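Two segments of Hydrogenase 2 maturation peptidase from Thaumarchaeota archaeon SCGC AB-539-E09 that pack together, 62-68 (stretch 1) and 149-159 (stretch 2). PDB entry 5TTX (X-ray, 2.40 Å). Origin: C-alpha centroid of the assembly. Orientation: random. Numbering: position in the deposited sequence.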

# COMPACT_ATOMS: atom_id res chain seq x y z
N GLU A 62 -19.51 -27.35 7.56
CA GLU A 62 -20.11 -26.39 6.64
C GLU A 62 -21.39 -25.79 7.18
O GLU A 62 -21.86 -24.78 6.66
CB GLU A 62 -20.38 -27.07 5.29
CG GLU A 62 -21.53 -28.05 5.32
CD GLU A 62 -21.78 -28.74 3.98
OE1 GLU A 62 -21.11 -28.37 2.99
OE2 GLU A 62 -22.66 -29.63 3.91
N LYS A 63 -21.99 -26.39 8.19
CA LYS A 63 -23.20 -25.85 8.78
C LYS A 63 -23.14 -26.10 10.28
O LYS A 63 -22.68 -27.16 10.71
CB LYS A 63 -24.44 -26.48 8.12
CG LYS A 63 -25.76 -26.01 8.67
CD LYS A 63 -26.90 -26.61 7.86
CE LYS A 63 -28.26 -26.18 8.40
NZ LYS A 63 -28.50 -24.74 8.09
N VAL A 64 -23.53 -25.10 11.06
CA VAL A 64 -23.53 -25.18 12.52
C VAL A 64 -24.88 -24.74 13.05
O VAL A 64 -25.44 -23.74 12.58
CB VAL A 64 -22.41 -24.34 13.17
CG1 VAL A 64 -22.43 -24.56 14.65
CG2 VAL A 64 -21.08 -24.76 12.65
N ILE A 65 -25.38 -25.48 14.03
CA ILE A 65 -26.57 -25.13 14.80
C ILE A 65 -26.17 -25.13 16.27
O ILE A 65 -25.70 -26.15 16.78
CB ILE A 65 -27.71 -26.12 14.55
CG1 ILE A 65 -28.08 -26.15 13.08
CG2 ILE A 65 -28.93 -25.84 15.45
CD1 ILE A 65 -29.21 -27.15 12.77
N PHE A 66 -26.34 -23.99 16.94
CA PHE A 66 -26.04 -23.84 18.36
C PHE A 66 -27.33 -23.83 19.15
O PHE A 66 -28.29 -23.13 18.77
CB PHE A 66 -25.27 -22.54 18.67
CG PHE A 66 -23.79 -22.66 18.52
CD1 PHE A 66 -23.00 -23.06 19.58
CD2 PHE A 66 -23.17 -22.37 17.30
CE1 PHE A 66 -21.62 -23.19 19.43
CE2 PHE A 66 -21.79 -22.49 17.15
CZ PHE A 66 -21.02 -22.90 18.22
N LEU A 67 -27.34 -24.56 20.25
CA LEU A 67 -28.47 -24.59 21.18
C LEU A 67 -27.99 -24.15 22.55
O LEU A 67 -26.98 -24.65 23.07
CB LEU A 67 -29.09 -25.99 21.23
CG LEU A 67 -29.63 -26.50 19.89
CD1 LEU A 67 -29.12 -27.89 19.73
CD2 LEU A 67 -31.13 -26.51 19.86
N ASP A 68 -28.71 -23.19 23.14
CA ASP A 68 -28.32 -22.69 24.45
C ASP A 68 -29.55 -22.14 25.14
O ASP A 68 -30.66 -22.14 24.59
CB ASP A 68 -27.21 -21.62 24.34
CG ASP A 68 -27.67 -20.36 23.60
OD1 ASP A 68 -28.76 -20.36 23.02
OD2 ASP A 68 -26.93 -19.36 23.58
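Stretch 2 (149-159) AAVDLVLEALG

Ile65 lies at the middle of the contact. Its CG2 is 4.3 Å from CG2 of Val154, and its CD1 is 4.0 Å from CB of Ala157 and 4.2 Å from CG of Leu158. Ile65 has the largest area covered by the other stretch. Its side chain is in the m, t conformation, which carries CD1 along to the next helical turn while CG2 stays by Val154.

The backbones are closest here as well: the CA atoms of Ile65 and Val154 are 7.6 Å apart. Val154 points sideways from its CA, yet its CG2 serves two strand residues. Besides Ile65, it meets CD2 of Leu67 at 4.2 Å.

Leu67 continues the apolar surface toward the start of stretch 2. Its CD2 is 4.0 Å from CB of Ala150, one helical turn before Val154. The CA atoms of Leu67 and Ala150 are 8.4 Å apart. Leu67 has chi1 in m and chi2 between wells, at 133°.

Stretch 1 is extended from Lys63 to Asp68, in a strand that continues later in the chain. Stretch 2 is helical from Ala149, in a helix that begins earlier. Bonds from i+4 N to i O hold its turns, such as Val154 N to Ala150 O at 2.8 Å. The strand and helix run nearly antiparallel, with 170° between their directions and 10.6 Å between their axes at closest approach. Residue numbers therefore rise in one stretch as they fall in the other.

The strand alternation selects the contacting residues. Lys63, Ile65 and Leu67 point toward the helix; Val64, Phe66 and Asp68 make no contact with it. On the helix, Ala150, Val154, Ala157 and Leu158 form the matching surface. Val151 and Leu155 point away.

Toward the end of stretch 2, the contact becomes partly polar. Lys63 extends its chain through three t angles, then turns at chi4 (p). Its CE is 3.7 Å from CD2 of Leu158, whose side chain starts sideways but comes nearer at its end. The same CE is 3.9 Å from the backbone O of Ala157. The CA atoms of Lys63 and Leu158 are 9.3 Å apart.

No direct hydrogen bond joins the stretches. A water bridges them instead, accepting from NZ of Lys63 at 3.0 Å and donating to O of Ala157 at 2.8 Å. Just beyond, Gly159 leaves helical geometry with positive phi in a Schellman motif. Its N bonds to O of Glu156 at 3.1 Å.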

# COMPACT_ATOMS: atom_id res chain seq x y z
N ALA A 149 -39.37 -29.79 21.11
CA ALA A 149 -39.62 -28.79 20.08
C ALA A 149 -38.33 -28.38 19.38
O ALA A 149 -38.30 -28.23 18.15
CB ALA A 149 -40.31 -27.57 20.70
N ALA A 150 -37.26 -28.21 20.14
CA ALA A 150 -35.99 -27.85 19.53
C ALA A 150 -35.52 -28.96 18.61
O ALA A 150 -34.98 -28.68 17.53
CB ALA A 150 -34.94 -27.55 20.61
N VAL A 151 -35.77 -30.21 18.99
CA VAL A 151 -35.39 -31.34 18.14
C VAL A 151 -36.05 -31.19 16.77
O VAL A 151 -35.40 -31.33 15.73
CB VAL A 151 -35.76 -32.67 18.82
CG1 VAL A 151 -35.83 -33.84 17.81
CG2 VAL A 151 -34.76 -32.98 19.91
N ASP A 152 -37.35 -30.87 16.76
CA ASP A 152 -38.04 -30.64 15.49
C ASP A 152 -37.41 -29.50 14.71
O ASP A 152 -37.26 -29.60 13.48
CB ASP A 152 -39.52 -30.36 15.73
CG ASP A 152 -40.26 -31.57 16.25
OD1 ASP A 152 -39.75 -32.71 16.10
OD2 ASP A 152 -41.36 -31.38 16.81
N LEU A 153 -37.04 -28.40 15.39
CA LEU A 153 -36.43 -27.28 14.67
C LEU A 153 -35.12 -27.71 14.05
O LEU A 153 -34.81 -27.35 12.91
CB LEU A 153 -36.19 -26.10 15.60
CG LEU A 153 -37.38 -25.21 15.92
CD1 LEU A 153 -36.92 -24.02 16.80
CD2 LEU A 153 -38.02 -24.73 14.64
N VAL A 154 -34.33 -28.48 14.79
CA VAL A 154 -33.08 -29.03 14.27
C VAL A 154 -33.35 -29.91 13.06
O VAL A 154 -32.68 -29.80 12.02
CB VAL A 154 -32.36 -29.81 15.37
CG1 VAL A 154 -31.21 -30.61 14.78
CG2 VAL A 154 -31.87 -28.85 16.42
N LEU A 155 -34.32 -30.82 13.17
CA LEU A 155 -34.55 -31.72 12.04
C LEU A 155 -35.07 -30.97 10.83
O LEU A 155 -34.69 -31.29 9.70
CB LEU A 155 -35.51 -32.84 12.45
CG LEU A 155 -35.02 -33.89 13.47
CD1 LEU A 155 -36.10 -34.94 13.79
CD2 LEU A 155 -33.76 -34.59 12.98
N GLU A 156 -35.89 -29.93 11.03
CA GLU A 156 -36.40 -29.19 9.88
C GLU A 156 -35.29 -28.40 9.22
O GLU A 156 -35.20 -28.37 7.98
CB GLU A 156 -37.50 -28.24 10.28
CG GLU A 156 -38.75 -28.91 10.76
CD GLU A 156 -39.66 -27.92 11.48
OE1 GLU A 156 -40.77 -28.33 11.88
OE2 GLU A 156 -39.24 -26.75 11.63
N ALA A 157 -34.44 -27.76 10.02
CA ALA A 157 -33.31 -27.01 9.49
C ALA A 157 -32.44 -27.87 8.60
O ALA A 157 -31.86 -27.38 7.63
CB ALA A 157 -32.47 -26.46 10.64
N LEU A 158 -32.33 -29.16 8.91
CA LEU A 158 -31.47 -30.09 8.19
C LEU A 158 -32.21 -30.88 7.12
O LEU A 158 -31.57 -31.67 6.41
CB LEU A 158 -30.81 -31.05 9.18
CG LEU A 158 -29.88 -30.39 10.19
CD1 LEU A 158 -29.32 -31.39 11.21
CD2 LEU A 158 -28.76 -29.69 9.44
N GLY A 159 -33.51 -30.70 6.97
CA GLY A 159 -34.24 -31.47 5.99
C GLY A 159 -34.54 -32.90 6.39
O GLY A 159 -34.91 -33.70 5.53
O HOH W 1 -31.39 -24.63 7.32